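Local coordinates for long form salivary protein D7L1 (Culex quinquefasciatus, PDB 6V4C) that binds and sequesters adenine nucleotides, ADP and ATP most tightly, and so inhibits platelet aggregation and haemostasis while the mosquito feeds on blood, at residues A[208-221]-A[246-259]. Residues are numbered along the deposited sequence; the frame is centred on the assembly and turned at random.
Sequences GLHAVNENGKDDVV and GLGEQLFMKVLDYI. With ZN (zinc ion), chain L.
Val212, just past the end of helix 202-211, divides its two methyls between neighbours on helix 249-263. The side chains of Val212 and Tyr258 run past each other in opposite directions, with Val212 CG1 3.6 Å from Tyr258 CD2, whereas those of Val212 and Val255 cross at about a right angle, their CG2 methyls in contact. The straight aliphatic chain of Lys254 closes a third side, its CE 3.9 Å from Val212 CB. Helix 202-211 ends here in a Schellman motif: Asn213, with positive phi, is the C-prime residue, Glu214 N bonds to Leu209 O and Asn213 N to His210 O.

Beyond the turn, Leu251 and Leu247 carry the packing. With CG anti to its backbone N (chi1 179°), Leu251 reaches across to Leu209, CD2 to CD2 at 3.9 Å, and the same methyl touches CG of Lys217. Its other methyl, CD1, sits over one face of the Glu214 carboxylate, 3.7 Å from OE2. A 2.9 Å salt bridge from Lys217 NZ to the anti lone pair of OE1 ties that carboxylate down. Leu247, at the end of helix 235-247, brings CD1 to 4.2 Å from Leu209 CD2 and fits CD2 among Lys217, Val220 and Val221, 4.1 Å from Lys217 CB.

At Gly208 the backbones approach to 5.6 Å between its CA and that of Val255, and Val255 CG1 lies against the glycine C. No direct hydrogen bond joins the segments, but one water donates to both Gly208 O and Val255 O. Glu249, which binds zinc together with His172, stands at the start of helix 249-263, away from this interface. The contact thus joins the end of helix 202-211, its following turn and the start of helix 218-226 to the end of helix 235-247 and helix 249-263, within the all-helical fold of the PBP/GOBP family.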
ATOM      1  N   GLY A 208      -9.749  -6.709  -0.236  1.00 35.76           N
ATOM      2  CA  GLY A 208      -9.696  -7.423   1.030  1.00 34.10           C
ATOM      3  C   GLY A 208     -10.590  -8.646   1.055  1.00 35.67           C
ATOM      4  O   GLY A 208     -10.235  -9.671   1.645  1.00 33.97           O
ATOM      5  N   LEU A 209     -11.762  -8.561   0.418  1.00 38.24           N
ATOM      6  CA  LEU A 209     -12.670  -9.704   0.366  1.00 37.71           C
ATOM      7  C   LEU A 209     -12.110 -10.815  -0.513  1.00 38.75           C
ATOM      8  O   LEU A 209     -12.161 -11.997  -0.151  1.00 40.59           O
ATOM      9  CB  LEU A 209     -14.035  -9.260  -0.161  1.00 41.14           C
ATOM     10  CG  LEU A 209     -14.981  -8.554   0.811  1.00 39.40           C
ATOM     11  CD1 LEU A 209     -16.076  -7.849   0.030  1.00 40.81           C
ATOM     12  CD2 LEU A 209     -15.577  -9.556   1.779  1.00 38.30           C
ATOM     13  N   HIS A 210     -11.586 -10.454  -1.685  1.00 40.71           N
ATOM     14  CA  HIS A 210     -11.031 -11.461  -2.581  1.00 40.41           C
ATOM     15  C   HIS A 210      -9.771 -12.096  -2.002  1.00 40.58           C
ATOM     16  O   HIS A 210      -9.465 -13.253  -2.311  1.00 41.31           O
ATOM     17  CB  HIS A 210     -10.779 -10.848  -3.959  1.00 42.35           C
ATOM     18  CG  HIS A 210     -11.993 -10.206  -4.562  1.00 45.03           C
ATOM     19  ND1 HIS A 210     -11.917  -9.260  -5.559  1.00 48.20           N
ATOM     20  CD2 HIS A 210     -13.312 -10.373  -4.300  1.00 44.28           C
ATOM     21  CE1 HIS A 210     -13.137  -8.869  -5.886  1.00 48.49           C
ATOM     22  NE2 HIS A 210     -14.000  -9.532  -5.139  1.00 49.87           N
ATOM     23  N   ALA A 211      -9.043 -11.369  -1.149  1.00 39.44           N
ATOM     24  CA  ALA A 211      -7.843 -11.928  -0.532  1.00 41.23           C
ATOM     25  C   ALA A 211      -8.167 -13.112   0.371  1.00 38.32           C
ATOM     26  O   ALA A 211      -7.360 -14.041   0.487  1.00 40.06           O
ATOM     27  CB  ALA A 211      -7.089 -10.846   0.243  1.00 38.89           C
ATOM     28  N   VAL A 212      -9.328 -13.098   1.018  1.00 39.39           N
ATOM     29  CA  VAL A 212      -9.763 -14.214   1.851  1.00 40.73           C
ATOM     30  C   VAL A 212     -10.669 -15.178   1.082  1.00 39.72           C
ATOM     31  O   VAL A 212     -11.408 -15.950   1.693  1.00 41.87           O
ATOM     32  CB  VAL A 212     -10.398 -13.750   3.171  1.00 41.94           C
ATOM     33  CG1 VAL A 212      -9.395 -12.954   3.982  1.00 38.23           C
ATOM     34  CG2 VAL A 212     -11.655 -12.927   2.906  1.00 42.40           C
ATOM     35  N   ASN A 213     -10.630 -15.134  -0.252  1.00 46.88           N
ATOM     36  CA  ASN A 213     -11.339 -16.082  -1.117  1.00 49.46           C
ATOM     37  C   ASN A 213     -12.860 -15.937  -1.054  1.00 50.26           C
ATOM     38  O   ASN A 213     -13.593 -16.886  -1.341  1.00 48.58           O
ATOM     39  CB  ASN A 213     -10.892 -17.531  -0.891  1.00 47.42           C
ATOM     40  CG  ASN A 213      -9.402 -17.720  -1.116  1.00 50.80           C
ATOM     41  OD1 ASN A 213      -8.809 -17.087  -1.990  1.00 53.06           O
ATOM     42  ND2 ASN A 213      -8.790 -18.590  -0.321  1.00 51.18           N
ATOM     43  N   GLU A 214     -13.351 -14.757  -0.690  1.00 45.33           N
ATOM     44  CA  GLU A 214     -14.770 -14.449  -0.789  1.00 48.06           C
ATOM     45  C   GLU A 214     -15.067 -13.933  -2.194  1.00 49.83           C
ATOM     46  O   GLU A 214     -14.207 -13.332  -2.845  1.00 49.46           O
ATOM     47  CB  GLU A 214     -15.142 -13.379   0.240  1.00 43.72           C
ATOM     48  CG  GLU A 214     -16.628 -13.282   0.554  1.00 54.35           C
ATOM     49  CD  GLU A 214     -17.110 -14.411   1.445  1.00 52.01           C
ATOM     50  OE1 GLU A 214     -18.341 -14.577   1.574  1.00 55.56           O
ATOM     51  OE2 GLU A 214     -16.261 -15.130   2.016  1.00 51.17           O
ATOM     52  N   ASN A 215     -16.290 -14.172  -2.670  1.00 54.85           N
ATOM     53  CA  ASN A 215     -16.601 -13.794  -4.049  1.00 56.18           C
ATOM     54  C   ASN A 215     -17.993 -13.226  -4.301  1.00 58.78           C
ATOM     55  O   ASN A 215     -18.158 -12.514  -5.299  1.00 63.90           O
ATOM     56  CB  ASN A 215     -16.342 -14.955  -5.021  1.00 55.86           C
ATOM     57  CG  ASN A 215     -17.079 -16.221  -4.634  1.00 60.88           C
ATOM     58  OD1 ASN A 215     -18.288 -16.336  -4.840  1.00 64.40           O
ATOM     59  ND2 ASN A 215     -16.351 -17.186  -4.079  1.00 61.95           N
ATOM     60  N   GLY A 216     -18.996 -13.479  -3.472  1.00 52.76           N
ATOM     61  CA  GLY A 216     -20.311 -13.024  -3.881  1.00 57.92           C
ATOM     62  C   GLY A 216     -20.775 -11.692  -3.332  1.00 53.55           C
ATOM     63  O   GLY A 216     -21.949 -11.344  -3.508  1.00 51.00           O
ATOM     64  N   LYS A 217     -19.892 -10.914  -2.706  1.00 45.94           N
ATOM     65  CA  LYS A 217     -20.302  -9.810  -1.846  1.00 45.65           C
ATOM     66  C   LYS A 217     -20.045  -8.428  -2.439  1.00 45.22           C
ATOM     67  O   LYS A 217     -20.197  -7.428  -1.728  1.00 42.56           O
ATOM     68  CB  LYS A 217     -19.620  -9.929  -0.479  1.00 43.64           C
ATOM     69  CG  LYS A 217     -19.835 -11.273   0.208  1.00 43.41           C
ATOM     70  CD  LYS A 217     -21.311 -11.537   0.464  1.00 46.02           C
ATOM     71  CE  LYS A 217     -21.518 -12.821   1.251  1.00 45.40           C
ATOM     72  NZ  LYS A 217     -20.946 -13.996   0.543  1.00 51.88           N
ATOM     73  N   ASP A 218     -19.674  -8.340  -3.721  1.00 50.00           N
ATOM     74  CA  ASP A 218     -19.308  -7.047  -4.299  1.00 48.54           C
ATOM     75  C   ASP A 218     -20.471  -6.058  -4.243  1.00 51.43           C
ATOM     76  O   ASP A 218     -20.338  -4.950  -3.703  1.00 47.61           O
ATOM     77  CB  ASP A 218     -18.831  -7.231  -5.741  1.00 50.25           C
ATOM     78  CG  ASP A 218     -17.474  -7.907  -5.835  1.00 50.26           C
ATOM     79  OD1 ASP A 218     -16.934  -8.373  -4.805  1.00 55.07           O
ATOM     80  OD2 ASP A 218     -16.937  -7.964  -6.957  1.00 56.21           O
ATOM     81  N   ASP A 219     -21.626  -6.446  -4.801  1.00 50.38           N
ATOM     82  CA  ASP A 219     -22.803  -5.580  -4.824  1.00 55.78           C
ATOM     83  C   ASP A 219     -23.366  -5.357  -3.418  1.00 55.96           C
ATOM     84  O   ASP A 219     -24.163  -4.436  -3.203  1.00 52.97           O
ATOM     85  CB  ASP A 219     -23.837  -6.128  -5.841  1.00 54.06           C
ATOM     86  CG  ASP A 219     -23.391  -5.923  -7.315  1.00 56.82           C
ATOM     87  OD1 ASP A 219     -22.705  -4.901  -7.544  1.00 56.12           O
ATOM     88  OD2 ASP A 219     -23.706  -6.732  -8.256  1.00 42.75           O
ATOM     89  N   VAL A 220     -22.946  -6.168  -2.446  1.00 49.44           N
ATOM     90  CA  VAL A 220     -23.280  -5.891  -1.053  1.00 47.42           C
ATOM     91  C   VAL A 220     -22.460  -4.717  -0.529  1.00 46.19           C
ATOM     92  O   VAL A 220     -22.981  -3.833   0.164  1.00 45.76           O
ATOM     93  CB  VAL A 220     -23.091  -7.157  -0.199  1.00 47.39           C
ATOM     94  CG1 VAL A 220     -23.031  -6.789   1.262  1.00 45.31           C
ATOM     95  CG2 VAL A 220     -24.221  -8.145  -0.464  1.00 47.00           C
ATOM     96  N   VAL A 221     -21.184  -4.661  -0.745  1.00 44.56           N
ATOM     97  CA  VAL A 221     -20.337  -3.534  -0.340  1.00 41.05           C
ATOM     98  C   VAL A 221     -20.800  -2.250  -1.010  1.00 44.47           C
ATOM     99  O   VAL A 221     -20.783  -1.294  -0.424  1.00 43.18           O
ATOM    100  CB  VAL A 221     -18.884  -3.828  -0.707  1.00 40.47           C
ATOM    101  CG1 VAL A 221     -18.063  -2.630  -0.639  1.00 40.40           C
ATOM    102  CG2 VAL A 221     -18.249  -4.940   0.042  1.00 39.05           C
ATOM    103  N   GLY A 246     -23.003  -4.228   6.729  1.00 40.07           N
ATOM    104  CA  GLY A 246     -23.379  -4.901   5.496  1.00 40.40           C
ATOM    105  C   GLY A 246     -22.818  -6.306   5.399  1.00 40.24           C
ATOM    106  O   GLY A 246     -23.527  -7.250   5.039  1.00 40.35           O
ATOM    107  N   LEU A 247     -21.533  -6.468   5.720  1.00 39.23           N
ATOM    108  CA  LEU A 247     -20.907  -7.780   5.653  1.00 38.18           C
ATOM    109  C   LEU A 247     -21.189  -8.630   6.883  1.00 39.69           C
ATOM    110  O   LEU A 247     -21.144  -9.861   6.790  1.00 41.85           O
ATOM    111  CB  LEU A 247     -19.391  -7.634   5.476  1.00 36.46           C
ATOM    112  CG  LEU A 247     -18.895  -6.964   4.192  1.00 38.94           C
ATOM    113  CD1 LEU A 247     -17.397  -6.722   4.265  1.00 37.57           C
ATOM    114  CD2 LEU A 247     -19.236  -7.804   2.970  1.00 40.46           C
ATOM    115  N   GLY A 248     -21.486  -8.014   8.022  1.00 38.04           N
ATOM    116  CA  GLY A 248     -21.581  -8.742   9.272  1.00 38.61           C
ATOM    117  C   GLY A 248     -20.236  -8.891   9.951  1.00 38.45           C
ATOM    118  O   GLY A 248     -19.201  -8.860   9.282  1.00 35.57           O
ATOM    119  N   GLU A 249     -20.237  -9.060  11.276  1.00 37.46           N
ATOM    120  CA  GLU A 249     -18.981  -9.066  12.022  1.00 38.06           C
ATOM    121  C   GLU A 249     -18.057 -10.189  11.564  1.00 35.93           C
ATOM    122  O   GLU A 249     -16.854  -9.976  11.394  1.00 33.66           O
ATOM    123  CB  GLU A 249     -19.250  -9.180  13.523  1.00 36.72           C
ATOM    124  CG  GLU A 249     -17.983  -9.336  14.361  1.00 36.47           C
ATOM    125  CD  GLU A 249     -18.275  -9.578  15.821  1.00 38.35           C
ATOM    126  OE1 GLU A 249     -19.145 -10.422  16.120  1.00 38.14           O
ATOM    127  OE2 GLU A 249     -17.643  -8.916  16.670  1.00 35.42           O
ATOM    128  N   GLN A 250     -18.603 -11.389  11.362  1.00 41.27           N
ATOM    129  CA  GLN A 250     -17.761 -12.549  11.083  1.00 43.27           C
ATOM    130  C   GLN A 250     -16.952 -12.354   9.804  1.00 43.80           C
ATOM    131  O   GLN A 250     -15.727 -12.522   9.795  1.00 41.58           O
ATOM    132  CB  GLN A 250     -18.623 -13.809  11.004  1.00 48.28           C
ATOM    133  CG  GLN A 250     -18.202 -14.903  11.970  1.00 55.13           C
ATOM    134  CD  GLN A 250     -18.188 -14.444  13.423  1.00 59.87           C
ATOM    135  OE1 GLN A 250     -17.282 -14.794  14.181  1.00 55.66           O
ATOM    136  NE2 GLN A 250     -19.193 -13.668  13.817  1.00 56.56           N
ATOM    137  N   LEU A 251     -17.622 -11.981   8.712  1.00 37.43           N
ATOM    138  CA  LEU A 251     -16.904 -11.778   7.459  1.00 35.64           C
ATOM    139  C   LEU A 251     -16.004 -10.551   7.530  1.00 33.37           C
ATOM    140  O   LEU A 251     -14.867 -10.580   7.041  1.00 33.46           O
ATOM    141  CB  LEU A 251     -17.890 -11.661   6.300  1.00 35.67           C
ATOM    142  CG  LEU A 251     -17.268 -11.419   4.930  1.00 36.39           C
ATOM    143  CD1 LEU A 251     -16.259 -12.511   4.605  1.00 37.07           C
ATOM    144  CD2 LEU A 251     -18.353 -11.353   3.868  1.00 37.97           C
ATOM    145  N   PHE A 252     -16.498  -9.470   8.138  1.00 37.65           N
ATOM    146  CA  PHE A 252     -15.718  -8.240   8.234  1.00 36.39           C
ATOM    147  C   PHE A 252     -14.396  -8.483   8.953  1.00 36.87           C
ATOM    148  O   PHE A 252     -13.334  -8.051   8.489  1.00 34.99           O
ATOM    149  CB  PHE A 252     -16.539  -7.163   8.952  1.00 35.71           C
ATOM    150  CG  PHE A 252     -15.890  -5.804   8.964  1.00 35.33           C
ATOM    151  CD1 PHE A 252     -16.133  -4.901   7.945  1.00 36.75           C
ATOM    152  CD2 PHE A 252     -15.048  -5.427   9.999  1.00 35.79           C
ATOM    153  CE1 PHE A 252     -15.544  -3.647   7.952  1.00 38.35           C
ATOM    154  CE2 PHE A 252     -14.458  -4.176  10.011  1.00 34.73           C
ATOM    155  CZ  PHE A 252     -14.708  -3.283   8.986  1.00 35.04           C
ATOM    156  N   MET A 253     -14.442  -9.185  10.090  1.00 37.44           N
ATOM    157  CA  MET A 253     -13.222  -9.439  10.850  1.00 37.46           C
ATOM    158  C   MET A 253     -12.300 -10.415  10.134  1.00 37.27           C
ATOM    159  O   MET A 253     -11.075 -10.295  10.235  1.00 36.27           O
ATOM    160  CB  MET A 253     -13.555  -9.946  12.254  1.00 38.24           C
ATOM    161  CG  MET A 253     -14.192  -8.891  13.127  1.00 38.82           C
ATOM    162  SD  MET A 253     -13.358  -7.305  12.941  1.00 52.11           S
ATOM    163  CE  MET A 253     -11.762  -7.661  13.680  1.00 45.03           C
ATOM    164  N   LYS A 254     -12.865 -11.389   9.420  1.00 36.22           N
ATOM    165  CA  LYS A 254     -12.043 -12.269   8.598  1.00 36.82           C
ATOM    166  C   LYS A 254     -11.254 -11.471   7.566  1.00 36.32           C
ATOM    167  O   LYS A 254     -10.071 -11.742   7.331  1.00 35.72           O
ATOM    168  CB  LYS A 254     -12.931 -13.310   7.917  1.00 38.71           C
ATOM    169  CG  LYS A 254     -12.176 -14.318   7.066  1.00 41.13           C
ATOM    170  CD  LYS A 254     -13.140 -15.255   6.356  1.00 45.14           C
ATOM    171  CE  LYS A 254     -12.408 -16.215   5.433  1.00 46.32           C
ATOM    172  NZ  LYS A 254     -13.349 -17.149   4.751  1.00 51.02           N
ATOM    173  N   VAL A 255     -11.893 -10.474   6.946  1.00 31.93           N
ATOM    174  CA  VAL A 255     -11.196  -9.608   5.998  1.00 31.10           C
ATOM    175  C   VAL A 255     -10.141  -8.777   6.713  1.00 31.16           C
ATOM    176  O   VAL A 255      -8.982  -8.708   6.287  1.00 30.32           O
ATOM    177  CB  VAL A 255     -12.200  -8.714   5.247  1.00 30.97           C
ATOM    178  CG1 VAL A 255     -11.463  -7.637   4.462  1.00 32.52           C
ATOM    179  CG2 VAL A 255     -13.069  -9.547   4.326  1.00 32.10           C
ATOM    180  N   LEU A 256     -10.528  -8.130   7.815  1.00 34.20           N
ATOM    181  CA  LEU A 256      -9.627  -7.212   8.502  1.00 38.02           C
ATOM    182  C   LEU A 256      -8.431  -7.937   9.107  1.00 36.08           C
ATOM    183  O   LEU A 256      -7.308  -7.426   9.059  1.00 34.88           O
ATOM    184  CB  LEU A 256     -10.387  -6.439   9.577  1.00 36.40           C
ATOM    185  CG  LEU A 256     -10.328  -4.924   9.425  1.00 39.59           C
ATOM    186  CD1 LEU A 256     -10.943  -4.498   8.104  1.00 39.31           C
ATOM    187  CD2 LEU A 256     -11.020  -4.249  10.590  1.00 42.75           C
ATOM    188  N   ASP A 257      -8.652  -9.118   9.695  1.00 33.52           N
ATOM    189  CA  ASP A 257      -7.540  -9.867  10.277  1.00 34.45           C
ATOM    190  C   ASP A 257      -6.468 -10.157   9.236  1.00 34.27           C
ATOM    191  O   ASP A 257      -5.272 -10.033   9.514  1.00 32.51           O
ATOM    192  CB  ASP A 257      -8.034 -11.175  10.895  1.00 34.68           C
ATOM    193  CG  ASP A 257      -8.798 -10.965  12.187  1.00 37.03           C
ATOM    194  OD1 ASP A 257      -8.598  -9.924  12.846  1.00 37.66           O
ATOM    195  OD2 ASP A 257      -9.600 -11.852  12.545  1.00 39.58           O
ATOM    196  N   TYR A 258      -6.878 -10.543   8.027  1.00 32.99           N
ATOM    197  CA  TYR A 258      -5.900 -10.861   6.993  1.00 33.30           C
ATOM    198  C   TYR A 258      -5.216  -9.603   6.473  1.00 33.36           C
ATOM    199  O   TYR A 258      -4.004  -9.609   6.228  1.00 34.43           O
ATOM    200  CB  TYR A 258      -6.571 -11.641   5.866  1.00 34.48           C
ATOM    201  CG  TYR A 258      -5.609 -12.314   4.922  1.00 36.90           C
ATOM    202  CD1 TYR A 258      -4.468 -12.954   5.395  1.00 37.04           C
ATOM    203  CD2 TYR A 258      -5.850 -12.331   3.556  1.00 38.36           C
ATOM    204  CE1 TYR A 258      -3.590 -13.577   4.530  1.00 39.61           C
ATOM    205  CE2 TYR A 258      -4.982 -12.954   2.684  1.00 40.00           C
ATOM    206  CZ  TYR A 258      -3.854 -13.575   3.173  1.00 44.38           C
ATOM    207  OH  TYR A 258      -2.991 -14.193   2.299  1.00 45.75           O
ATOM    208  N   ILE A 259      -5.970  -8.511   6.308  1.00 31.69           N
ATOM    209  CA  ILE A 259      -5.350  -7.222   6.010  1.00 30.23           C
ATOM    210  C   ILE A 259      -4.291  -6.885   7.052  1.00 32.94           C
ATOM    211  O   ILE A 259      -3.170  -6.483   6.717  1.00 32.60           O
ATOM    212  CB  ILE A 259      -6.414  -6.113   5.906  1.00 31.09           C
ATOM    213  CG1 ILE A 259      -7.252  -6.279   4.636  1.00 34.09           C
ATOM    214  CG2 ILE A 259      -5.752  -4.743   5.944  1.00 30.35           C
ATOM    215  CD1 ILE A 259      -8.468  -5.363   4.572  1.00 32.63           C
TER
HETATM  216 ZN    ZN L 311     -17.981  -9.817  18.441  0.69 42.43          ZN
HETATM  217  O   HOH W   1      -8.250  -9.417   3.548  1.00 35.62           O